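Local coordinates for methyltransferase small domain-containing protein (PDB 1NE2) that is of unknown function but belongs to a methyltransferase-like family and may transfer a methyl group from S-adenosylmethionine, as its family does, at residues T32-I42 against I64-L72. Residues are numbered along the deposited sequence; the frame is centred on the assembly and turned at random.
Sequences TDASTAAYFLI and ILACGSYLL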
ATOM      1  N   THR B  32      -3.738  14.175  17.647  1.00 32.36           N
ATOM      2  CA  THR B  32      -4.593  13.258  18.388  1.00 29.85           C
ATOM      3  C   THR B  32      -3.770  12.468  19.402  1.00 26.22           C
ATOM      4  O   THR B  32      -2.735  11.887  19.064  1.00 25.40           O
ATOM      5  CB  THR B  32      -5.309  12.266  17.442  1.00 34.79           C
ATOM      6  OG1 THR B  32      -4.344  11.411  16.819  1.00 38.66           O
ATOM      7  CG2 THR B  32      -6.072  13.018  16.359  1.00 37.79           C
ATOM      8  N   ASP B  33      -4.238  12.456  20.646  1.00 21.24           N
ATOM      9  CA  ASP B  33      -3.562  11.747  21.726  1.00 19.24           C
ATOM     10  C   ASP B  33      -3.672  10.239  21.512  1.00 18.62           C
ATOM     11  O   ASP B  33      -4.488   9.778  20.711  1.00 18.01           O
ATOM     12  CB  ASP B  33      -4.181  12.147  23.069  1.00 21.90           C
ATOM     13  CG  ASP B  33      -5.628  11.722  23.191  1.00 24.31           C
ATOM     14  OD1 ASP B  33      -5.876  10.566  23.569  1.00 22.01           O
ATOM     15  OD2 ASP B  33      -6.524  12.540  22.889  1.00 30.17           O
ATOM     16  N   ALA B  34      -2.863   9.472  22.241  1.00 17.62           N
ATOM     17  CA  ALA B  34      -2.850   8.021  22.089  1.00 15.51           C
ATOM     18  C   ALA B  34      -4.187   7.332  22.345  1.00 14.20           C
ATOM     19  O   ALA B  34      -4.516   6.367  21.658  1.00 14.55           O
ATOM     20  CB  ALA B  34      -1.759   7.407  22.975  1.00 13.60           C
ATOM     21  N   SER B  35      -4.958   7.825  23.316  1.00 14.78           N
ATOM     22  CA  SER B  35      -6.259   7.230  23.636  1.00 14.15           C
ATOM     23  C   SER B  35      -7.242   7.410  22.479  1.00 15.39           C
ATOM     24  O   SER B  35      -7.873   6.447  22.021  1.00 14.05           O
ATOM     25  CB  SER B  35      -6.832   7.874  24.904  1.00 16.32           C
ATOM     26  OG  SER B  35      -8.102   7.323  25.222  1.00 18.04           O
ATOM     27  N   THR B  36      -7.382   8.648  22.027  1.00 13.94           N
ATOM     28  CA  THR B  36      -8.278   8.960  20.923  1.00 15.38           C
ATOM     29  C   THR B  36      -7.849   8.226  19.653  1.00 15.85           C
ATOM     30  O   THR B  36      -8.687   7.695  18.921  1.00 16.63           O
ATOM     31  CB  THR B  36      -8.312  10.478  20.660  1.00 18.10           C
ATOM     32  OG1 THR B  36      -8.793  11.145  21.836  1.00 19.60           O
ATOM     33  CG2 THR B  36      -9.238  10.795  19.493  1.00 20.55           C
ATOM     34  N   ALA B  37      -6.545   8.192  19.401  1.00 13.95           N
ATOM     35  CA  ALA B  37      -6.018   7.513  18.222  1.00 14.37           C
ATOM     36  C   ALA B  37      -6.343   6.026  18.270  1.00 15.46           C
ATOM     37  O   ALA B  37      -6.762   5.442  17.267  1.00 13.75           O
ATOM     38  CB  ALA B  37      -4.512   7.715  18.125  1.00 15.86           C
ATOM     39  N   ALA B  38      -6.136   5.413  19.432  1.00 14.10           N
ATOM     40  CA  ALA B  38      -6.426   3.993  19.599  1.00 14.75           C
ATOM     41  C   ALA B  38      -7.922   3.727  19.402  1.00 14.49           C
ATOM     42  O   ALA B  38      -8.295   2.769  18.735  1.00 15.17           O
ATOM     43  CB  ALA B  38      -5.980   3.525  20.984  1.00 14.47           C
ATOM     44  N   TYR B  39      -8.774   4.578  19.975  1.00 16.42           N
ATOM     45  CA  TYR B  39     -10.222   4.406  19.840  1.00 15.75           C
ATOM     46  C   TYR B  39     -10.633   4.422  18.368  1.00 14.88           C
ATOM     47  O   TYR B  39     -11.354   3.537  17.890  1.00 14.56           O
ATOM     48  CB  TYR B  39     -10.967   5.529  20.564  1.00 16.68           C
ATOM     49  CG  TYR B  39     -12.471   5.448  20.415  1.00 17.18           C
ATOM     50  CD1 TYR B  39     -13.216   4.551  21.175  1.00 18.10           C
ATOM     51  CD2 TYR B  39     -13.148   6.259  19.503  1.00 15.69           C
ATOM     52  CE1 TYR B  39     -14.600   4.460  21.037  1.00 20.66           C
ATOM     53  CE2 TYR B  39     -14.536   6.173  19.357  1.00 20.53           C
ATOM     54  CZ  TYR B  39     -15.253   5.271  20.129  1.00 20.90           C
ATOM     55  OH  TYR B  39     -16.622   5.169  19.993  1.00 20.89           O
ATOM     56  N   PHE B  40     -10.173   5.453  17.665  1.00 13.04           N
ATOM     57  CA  PHE B  40     -10.466   5.651  16.250  1.00 14.90           C
ATOM     58  C   PHE B  40     -10.015   4.455  15.415  1.00 15.64           C
ATOM     59  O   PHE B  40     -10.797   3.911  14.625  1.00 14.93           O
ATOM     60  CB  PHE B  40      -9.771   6.944  15.795  1.00 13.15           C
ATOM     61  CG  PHE B  40      -9.894   7.250  14.328  1.00 14.99           C
ATOM     62  CD1 PHE B  40     -11.139   7.357  13.712  1.00 16.78           C
ATOM     63  CD2 PHE B  40      -8.750   7.524  13.580  1.00 16.53           C
ATOM     64  CE1 PHE B  40     -11.243   7.742  12.370  1.00 16.53           C
ATOM     65  CE2 PHE B  40      -8.838   7.908  12.245  1.00 17.64           C
ATOM     66  CZ  PHE B  40     -10.092   8.020  11.635  1.00 16.94           C
ATOM     67  N   LEU B  41      -8.766   4.031  15.605  1.00 14.78           N
ATOM     68  CA  LEU B  41      -8.218   2.897  14.853  1.00 14.84           C
ATOM     69  C   LEU B  41      -8.921   1.570  15.138  1.00 13.87           C
ATOM     70  O   LEU B  41      -9.128   0.775  14.224  1.00 14.58           O
ATOM     71  CB  LEU B  41      -6.715   2.754  15.113  1.00 15.03           C
ATOM     72  CG  LEU B  41      -5.834   3.884  14.560  1.00 16.44           C
ATOM     73  CD1 LEU B  41      -4.386   3.635  14.985  1.00 15.48           C
ATOM     74  CD2 LEU B  41      -5.933   3.945  13.038  1.00 15.44           C
ATOM     75  N   ILE B  42      -9.292   1.324  16.390  1.00 14.72           N
ATOM     76  CA  ILE B  42      -9.979   0.078  16.705  1.00 15.98           C
ATOM     77  C   ILE B  42     -11.338   0.025  15.996  1.00 16.88           C
ATOM     78  O   ILE B  42     -11.782  -1.045  15.571  1.00 14.78           O
ATOM     79  CB  ILE B  42     -10.149  -0.111  18.233  1.00 16.55           C
ATOM     80  CG1 ILE B  42      -8.777  -0.302  18.886  1.00 19.68           C
ATOM     81  CG2 ILE B  42     -11.053  -1.312  18.517  1.00 19.00           C
ATOM     82  CD1 ILE B  42      -7.944  -1.418  18.270  1.00 18.78           C
ATOM     83  N   ILE B  64       1.502   8.616  14.196  1.00 14.41           N
ATOM     84  CA  ILE B  64       0.744   7.789  15.130  1.00 16.52           C
ATOM     85  C   ILE B  64      -0.351   6.912  14.506  1.00 17.76           C
ATOM     86  O   ILE B  64      -0.461   5.731  14.837  1.00 16.23           O
ATOM     87  CB  ILE B  64       0.137   8.645  16.272  1.00 17.97           C
ATOM     88  CG1 ILE B  64      -0.464   7.725  17.335  1.00 15.85           C
ATOM     89  CG2 ILE B  64      -0.901   9.613  15.723  1.00 20.73           C
ATOM     90  CD1 ILE B  64      -0.977   8.453  18.573  1.00 17.98           C
ATOM     91  N   LEU B  65      -1.154   7.460  13.601  1.00 15.11           N
ATOM     92  CA  LEU B  65      -2.212   6.648  13.002  1.00 14.34           C
ATOM     93  C   LEU B  65      -1.671   5.571  12.057  1.00 14.34           C
ATOM     94  O   LEU B  65      -2.262   4.496  11.931  1.00 14.40           O
ATOM     95  CB  LEU B  65      -3.231   7.538  12.279  1.00 17.61           C
ATOM     96  CG  LEU B  65      -4.020   8.517  13.165  1.00 15.79           C
ATOM     97  CD1 LEU B  65      -5.088   9.217  12.319  1.00 17.53           C
ATOM     98  CD2 LEU B  65      -4.679   7.783  14.320  1.00 19.00           C
ATOM     99  N   ALA B  66      -0.539   5.845  11.414  1.00 15.57           N
ATOM    100  CA  ALA B  66       0.065   4.883  10.497  1.00 15.51           C
ATOM    101  C   ALA B  66       0.699   3.755  11.301  1.00 16.37           C
ATOM    102  O   ALA B  66       0.521   2.584  10.980  1.00 16.74           O
ATOM    103  CB  ALA B  66       1.121   5.573   9.624  1.00 16.41           C
ATOM    104  N   CYS B  67       1.445   4.117  12.344  1.00 16.54           N
ATOM    105  CA  CYS B  67       2.081   3.124  13.201  1.00 18.04           C
ATOM    106  C   CYS B  67       1.003   2.245  13.821  1.00 18.13           C
ATOM    107  O   CYS B  67       1.163   1.028  13.934  1.00 16.31           O
ATOM    108  CB  CYS B  67       2.876   3.802  14.324  1.00 21.67           C
ATOM    109  SG  CYS B  67       4.335   4.770  13.816  1.00 22.20           S
ATOM    110  N   GLY B  68      -0.093   2.874  14.241  1.00 14.41           N
ATOM    111  CA  GLY B  68      -1.182   2.128  14.848  1.00 14.06           C
ATOM    112  C   GLY B  68      -1.797   1.119  13.894  1.00 15.56           C
ATOM    113  O   GLY B  68      -2.151  -0.002  14.291  1.00 14.01           O
ATOM    114  N   SER B  69      -1.947   1.514  12.633  1.00 16.56           N
ATOM    115  CA  SER B  69      -2.514   0.622  11.630  1.00 14.57           C
ATOM    116  C   SER B  69      -1.586  -0.564  11.447  1.00 15.81           C
ATOM    117  O   SER B  69      -2.036  -1.692  11.304  1.00 15.81           O
ATOM    118  CB  SER B  69      -2.691   1.346  10.294  1.00 14.81           C
ATOM    119  OG  SER B  69      -3.639   2.391  10.410  1.00 13.19           O
ATOM    120  N   TYR B  70      -0.285  -0.292  11.454  1.00 14.02           N
ATOM    121  CA  TYR B  70       0.722  -1.337  11.299  1.00 14.98           C
ATOM    122  C   TYR B  70       0.660  -2.276  12.503  1.00 13.25           C
ATOM    123  O   TYR B  70       0.708  -3.503  12.356  1.00 16.65           O
ATOM    124  CB  TYR B  70       2.107  -0.697  11.205  1.00 16.50           C
ATOM    125  CG  TYR B  70       3.238  -1.678  11.020  1.00 23.55           C
ATOM    126  CD1 TYR B  70       3.435  -2.328   9.802  1.00 28.60           C
ATOM    127  CD2 TYR B  70       4.128  -1.939  12.061  1.00 29.53           C
ATOM    128  CE1 TYR B  70       4.504  -3.218   9.625  1.00 32.56           C
ATOM    129  CE2 TYR B  70       5.191  -2.820  11.896  1.00 32.93           C
ATOM    130  CZ  TYR B  70       5.375  -3.452  10.680  1.00 32.87           C
ATOM    131  OH  TYR B  70       6.447  -4.302  10.520  1.00 38.01           O
ATOM    132  N   LEU B  71       0.554  -1.699  13.692  1.00 14.88           N
ATOM    133  CA  LEU B  71       0.476  -2.493  14.914  1.00 15.14           C
ATOM    134  C   LEU B  71      -0.786  -3.354  14.957  1.00 17.35           C
ATOM    135  O   LEU B  71      -0.801  -4.402  15.606  1.00 17.01           O
ATOM    136  CB  LEU B  71       0.535  -1.580  16.141  1.00 16.51           C
ATOM    137  CG  LEU B  71       1.880  -0.863  16.294  1.00 22.24           C
ATOM    138  CD1 LEU B  71       1.755   0.293  17.279  1.00 24.43           C
ATOM    139  CD2 LEU B  71       2.926  -1.862  16.753  1.00 25.04           C
ATOM    140  N   LEU B  72      -1.838  -2.919  14.268  1.00 14.19           N
ATOM    141  CA  LEU B  72      -3.089  -3.680  14.236  1.00 14.50           C
ATOM    142  C   LEU B  72      -3.106  -4.776  13.166  1.00 16.84           C
ATOM    143  O   LEU B  72      -4.128  -5.428  12.942  1.00 16.81           O
ATOM    144  CB  LEU B  72      -4.284  -2.732  14.046  1.00 14.76           C
ATOM    145  CG  LEU B  72      -4.684  -1.968  15.312  1.00 15.84           C
ATOM    146  CD1 LEU B  72      -5.753  -0.944  14.980  1.00 16.34           C
ATOM    147  CD2 LEU B  72      -5.206  -2.955  16.355  1.00 18.04           C
TER
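Leu-41 lays its CD1 methyl against the backbone of Gly-68, 3.5 Å from CA; having no CB, the glycine lets the leucine come this close. The other branch, CD2, lies 3.8 Å from Ser-69 OG. That hydroxyl can sit in an apolar seam because it turns back on its own helix and donates to Leu-65 O (2.9 Å), which also accepts from Ser-69 N on the opposite face of the carbonyl plane. One turn before Leu-41, Ala-37 is small enough to receive two methyls at its CB, Ile-64 CD1 at 3.6 Å and Leu-65 CD2 at 3.8 Å. Ile-64 gets there with CG1 anti to the backbone N (chi1 -171°) and the chain extended beyond it. Leu-65 CD1 meets the Phe-40 ring at its edge, near CE2. At the far end, Leu-72 sets CD1 against Leu-41 CB and CD2 against Ile-42 CD1. Asp-33 N-caps helix 34-46, its OD1 accepting from Thr-36 N and its OD2 from Thr-36 OG1. Beneath, Ile-115 touches Phe-40, Leu-41 and Leu-65. The axes of 34-42 and 64-71, crossing at -50°, pack on one face of the sheet, over strands 54-58 and 111-116; its strand order, 3-2-1-4-5-7-6, is that of class I AdoMet-dependent methyltransferases.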